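Local coordinates for protein chitooligosaccharide oxidase (Gibberella zeae, PDB 6Y0R) that oxidises the C1 hydroxyl of chitooligosaccharides to the lactone with its FAD cofactor, passing the electrons to molecular oxygen to give hydrogen peroxide, at residues Thr234-Gly239 and Lys291-Leu296. Residues are numbered along the deposited sequence; the frame is centred on the assembly and turned at random.
Sequences TYFDIG and KALQPL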
ATOM      1  N   THR A 234       5.847  -9.547  19.599  1.00 17.31           N
ATOM      2  CA  THR A 234       7.305  -9.449  19.669  1.00 18.24           C
ATOM      3  C   THR A 234       7.850  -8.993  18.316  1.00 18.58           C
ATOM      4  O   THR A 234       7.779  -9.772  17.372  1.00 18.56           O
ATOM      5  CB  THR A 234       7.893 -10.787  20.117  1.00 19.16           C
ATOM      6  OG1 THR A 234       7.297 -11.143  21.368  1.00 18.89           O
ATOM      7  CG2 THR A 234       9.394 -10.739  20.246  1.00 19.67           C
ATOM      8  N   TYR A 235       8.537  -7.865  18.290  1.00 17.41           N
ATOM      9  CA  TYR A 235       9.292  -7.452  17.085  1.00 16.77           C
ATOM     10  C   TYR A 235      10.667  -8.056  17.212  1.00 16.52           C
ATOM     11  O   TYR A 235      11.155  -8.310  18.335  1.00 17.31           O
ATOM     12  CB  TYR A 235       9.297  -5.950  16.867  1.00 16.76           C
ATOM     13  CG  TYR A 235       9.934  -5.117  17.933  1.00 18.58           C
ATOM     14  CD1 TYR A 235      11.300  -4.929  17.951  1.00 19.09           C
ATOM     15  CD2 TYR A 235       9.136  -4.389  18.804  1.00 20.21           C
ATOM     16  CE1 TYR A 235      11.881  -4.065  18.870  1.00 20.28           C
ATOM     17  CE2 TYR A 235       9.708  -3.532  19.731  1.00 20.59           C
ATOM     18  CZ  TYR A 235      11.085  -3.400  19.783  1.00 24.30           C
ATOM     19  OH  TYR A 235      11.691  -2.553  20.691  1.00 27.67           O
ATOM     20  N   PHE A 236      11.284  -8.338  16.075  1.00 15.08           N
ATOM     21  CA  PHE A 236      12.593  -9.002  16.094  1.00 15.90           C
ATOM     22  C   PHE A 236      13.397  -8.595  14.869  1.00 16.54           C
ATOM     23  O   PHE A 236      12.868  -8.118  13.881  1.00 15.72           O
ATOM     24  CB  PHE A 236      12.460 -10.517  16.175  1.00 16.97           C
ATOM     25  CG  PHE A 236      11.764 -11.191  15.020  1.00 16.66           C
ATOM     26  CD1 PHE A 236      10.389 -11.369  15.013  1.00 16.54           C
ATOM     27  CD2 PHE A 236      12.500 -11.630  13.921  1.00 17.52           C
ATOM     28  CE1 PHE A 236       9.761 -11.981  13.939  1.00 16.89           C
ATOM     29  CE2 PHE A 236      11.867 -12.246  12.850  1.00 17.22           C
ATOM     30  CZ  PHE A 236      10.494 -12.414  12.865  1.00 16.60           C
ATOM     31  N   ASP A 237      14.704  -8.776  15.011  1.00 15.78           N
ATOM     32  CA  ASP A 237      15.698  -8.473  13.968  1.00 18.48           C
ATOM     33  C   ASP A 237      16.790  -9.527  14.020  1.00 18.20           C
ATOM     34  O   ASP A 237      17.124 -10.012  15.124  1.00 18.69           O
ATOM     35  CB  ASP A 237      16.244  -7.059  14.155  1.00 21.07           C
ATOM     36  CG  ASP A 237      15.181  -5.988  13.955  1.00 27.78           C
ATOM     37  OD1 ASP A 237      14.889  -5.640  12.760  1.00 33.75           O
ATOM     38  OD2 ASP A 237      14.559  -5.589  14.977  1.00 29.68           O
ATOM     39  N   ILE A 238      17.320  -9.842  12.852  1.00 18.26           N
ATOM     40  CA  ILE A 238      18.495 -10.739  12.708  1.00 19.54           C
ATOM     41  C   ILE A 238      19.497 -10.030  11.816  1.00 18.76           C
ATOM     42  O   ILE A 238      19.232  -9.854  10.616  1.00 19.17           O
ATOM     43  CB  ILE A 238      18.143 -12.123  12.153  1.00 19.69           C
ATOM     44  CG1 ILE A 238      16.925 -12.740  12.833  1.00 19.72           C
ATOM     45  CG2 ILE A 238      19.349 -13.018  12.306  1.00 19.64           C
ATOM     46  CD1 ILE A 238      16.506 -14.058  12.272  1.00 23.22           C
ATOM     47  N   GLY A 239      20.634  -9.657  12.412  1.00 18.79           N
ATOM     48  CA  GLY A 239      21.748  -9.046  11.693  1.00 20.03           C
ATOM     49  C   GLY A 239      22.514 -10.133  10.984  1.00 20.96           C
ATOM     50  O   GLY A 239      22.685 -11.205  11.556  1.00 23.59           O
ATOM     51  N   LYS A 291      11.949 -19.755  20.115  1.00 22.23           N
ATOM     52  CA  LYS A 291      11.768 -21.195  19.768  1.00 22.71           C
ATOM     53  C   LYS A 291      11.323 -21.350  18.312  1.00 22.06           C
ATOM     54  O   LYS A 291      11.901 -22.177  17.577  1.00 22.37           O
ATOM     55  CB  LYS A 291      10.792 -21.862  20.731  1.00 28.07           C
ATOM     56  CG  LYS A 291      11.348 -22.014  22.137  1.00 38.16           C
ATOM     57  CD  LYS A 291      10.341 -22.480  23.180  1.00 47.20           C
ATOM     58  CE  LYS A 291      10.770 -22.078  24.584  1.00 54.80           C
ATOM     59  NZ  LYS A 291      10.513 -23.155  25.565  1.00 62.03           N
ATOM     60  N   ALA A 292      10.419 -20.492  17.856  1.00 20.88           N
ATOM     61  CA  ALA A 292       9.863 -20.555  16.479  1.00 21.02           C
ATOM     62  C   ALA A 292      10.939 -20.255  15.437  1.00 20.19           C
ATOM     63  O   ALA A 292      10.858 -20.833  14.314  1.00 19.42           O
ATOM     64  CB  ALA A 292       8.721 -19.588  16.333  1.00 22.33           C
ATOM     65  N   LEU A 293      11.877 -19.360  15.735  1.00 19.00           N
ATOM     66  CA  LEU A 293      12.933 -18.983  14.749  1.00 18.57           C
ATOM     67  C   LEU A 293      14.149 -19.901  14.782  1.00 20.61           C
ATOM     68  O   LEU A 293      14.983 -19.804  13.891  1.00 21.14           O
ATOM     69  CB  LEU A 293      13.371 -17.544  15.019  1.00 19.79           C
ATOM     70  CG  LEU A 293      12.437 -16.473  14.518  1.00 23.56           C
ATOM     71  CD1 LEU A 293      13.059 -15.103  14.813  1.00 24.64           C
ATOM     72  CD2 LEU A 293      12.137 -16.626  13.048  1.00 25.41           C
ATOM     73  N   GLN A 294      14.299 -20.737  15.808  1.00 21.03           N
ATOM     74  CA  GLN A 294      15.542 -21.516  15.980  1.00 22.88           C
ATOM     75  C   GLN A 294      15.869 -22.301  14.706  1.00 21.05           C
ATOM     76  O   GLN A 294      17.024 -22.325  14.329  1.00 20.22           O
ATOM     77  CB  GLN A 294      15.456 -22.372  17.251  1.00 25.98           C
ATOM     78  CG  GLN A 294      16.810 -22.779  17.798  1.00 30.66           C
ATOM     79  CD  GLN A 294      17.868 -21.695  17.908  1.00 30.77           C
ATOM     80  OE1 GLN A 294      17.615 -20.562  18.304  1.00 36.86           O
ATOM     81  NE2 GLN A 294      19.089 -22.040  17.543  1.00 33.92           N
ATOM     82  N   PRO A 295      14.940 -22.943  13.964  1.00 20.32           N
ATOM     83  CA  PRO A 295      15.333 -23.602  12.712  1.00 22.19           C
ATOM     84  C   PRO A 295      15.970 -22.685  11.661  1.00 20.28           C
ATOM     85  O   PRO A 295      16.862 -23.105  10.921  1.00 20.49           O
ATOM     86  CB  PRO A 295      14.017 -24.185  12.171  1.00 23.47           C
ATOM     87  CG  PRO A 295      13.160 -24.310  13.401  1.00 25.32           C
ATOM     88  CD  PRO A 295      13.517 -23.126  14.278  1.00 21.97           C
ATOM     89  N   LEU A 296      15.474 -21.455  11.550  1.00 19.21           N
ATOM     90  CA  LEU A 296      16.062 -20.490  10.598  1.00 18.98           C
ATOM     91  C   LEU A 296      17.437 -20.056  11.081  1.00 18.09           C
ATOM     92  O   LEU A 296      18.372 -20.023  10.287  1.00 18.91           O
ATOM     93  CB  LEU A 296      15.151 -19.269  10.496  1.00 20.97           C
ATOM     94  CG  LEU A 296      15.626 -18.264   9.464  1.00 21.11           C
ATOM     95  CD1 LEU A 296      15.533 -18.876   8.096  1.00 23.25           C
ATOM     96  CD2 LEU A 296      14.804 -16.985   9.599  1.00 24.11           C
TER
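Leu293 lays one methyl on the ring of Phe236 in a CH-pi contact. Its CD1 stands 3.9 Å from the ring centroid of Phe236, 25° off the ring normal, hence over the face but displaced toward the rim. Phe236 CD2 is the ring atom closest to Leu293 CD1, at 3.6 Å. Phe236 reaches out from the strand and Leu293 reaches in from the helix; with Phe236 CG between its backbone N and carbonyl carbon (chi1 62°), the ring presents one face to that methyl. The carbonyl oxygen of Thr234 lies at the ring's edge, in its plane.

The remaining contacts are plainly apolar and looser. Ile238 CD1 lies 4.3 Å from Leu296 CD2, and the same Ile238 methyl is 4.4 Å from Leu293 CD1, so Leu293 meets both strand residues. No hydrogen bond crosses the interface; all four touching residues are buried.

The axes of 234-239 and 291-296 run 20° apart and 11.9 Å at closest approach, as in helix-on-sheet packing. Since Phe236 and Ile238 both point toward Leu293 and Leu296, helix 286-300 lies on that face of the seven-stranded antiparallel sheet, where strand 233-239 runs between 275-283 and 305-310. Val278 touches both Phe236 and Ile238 from the neighbouring strand, while Phe257 of helix 247-260 packs on Leu293 and Leu296.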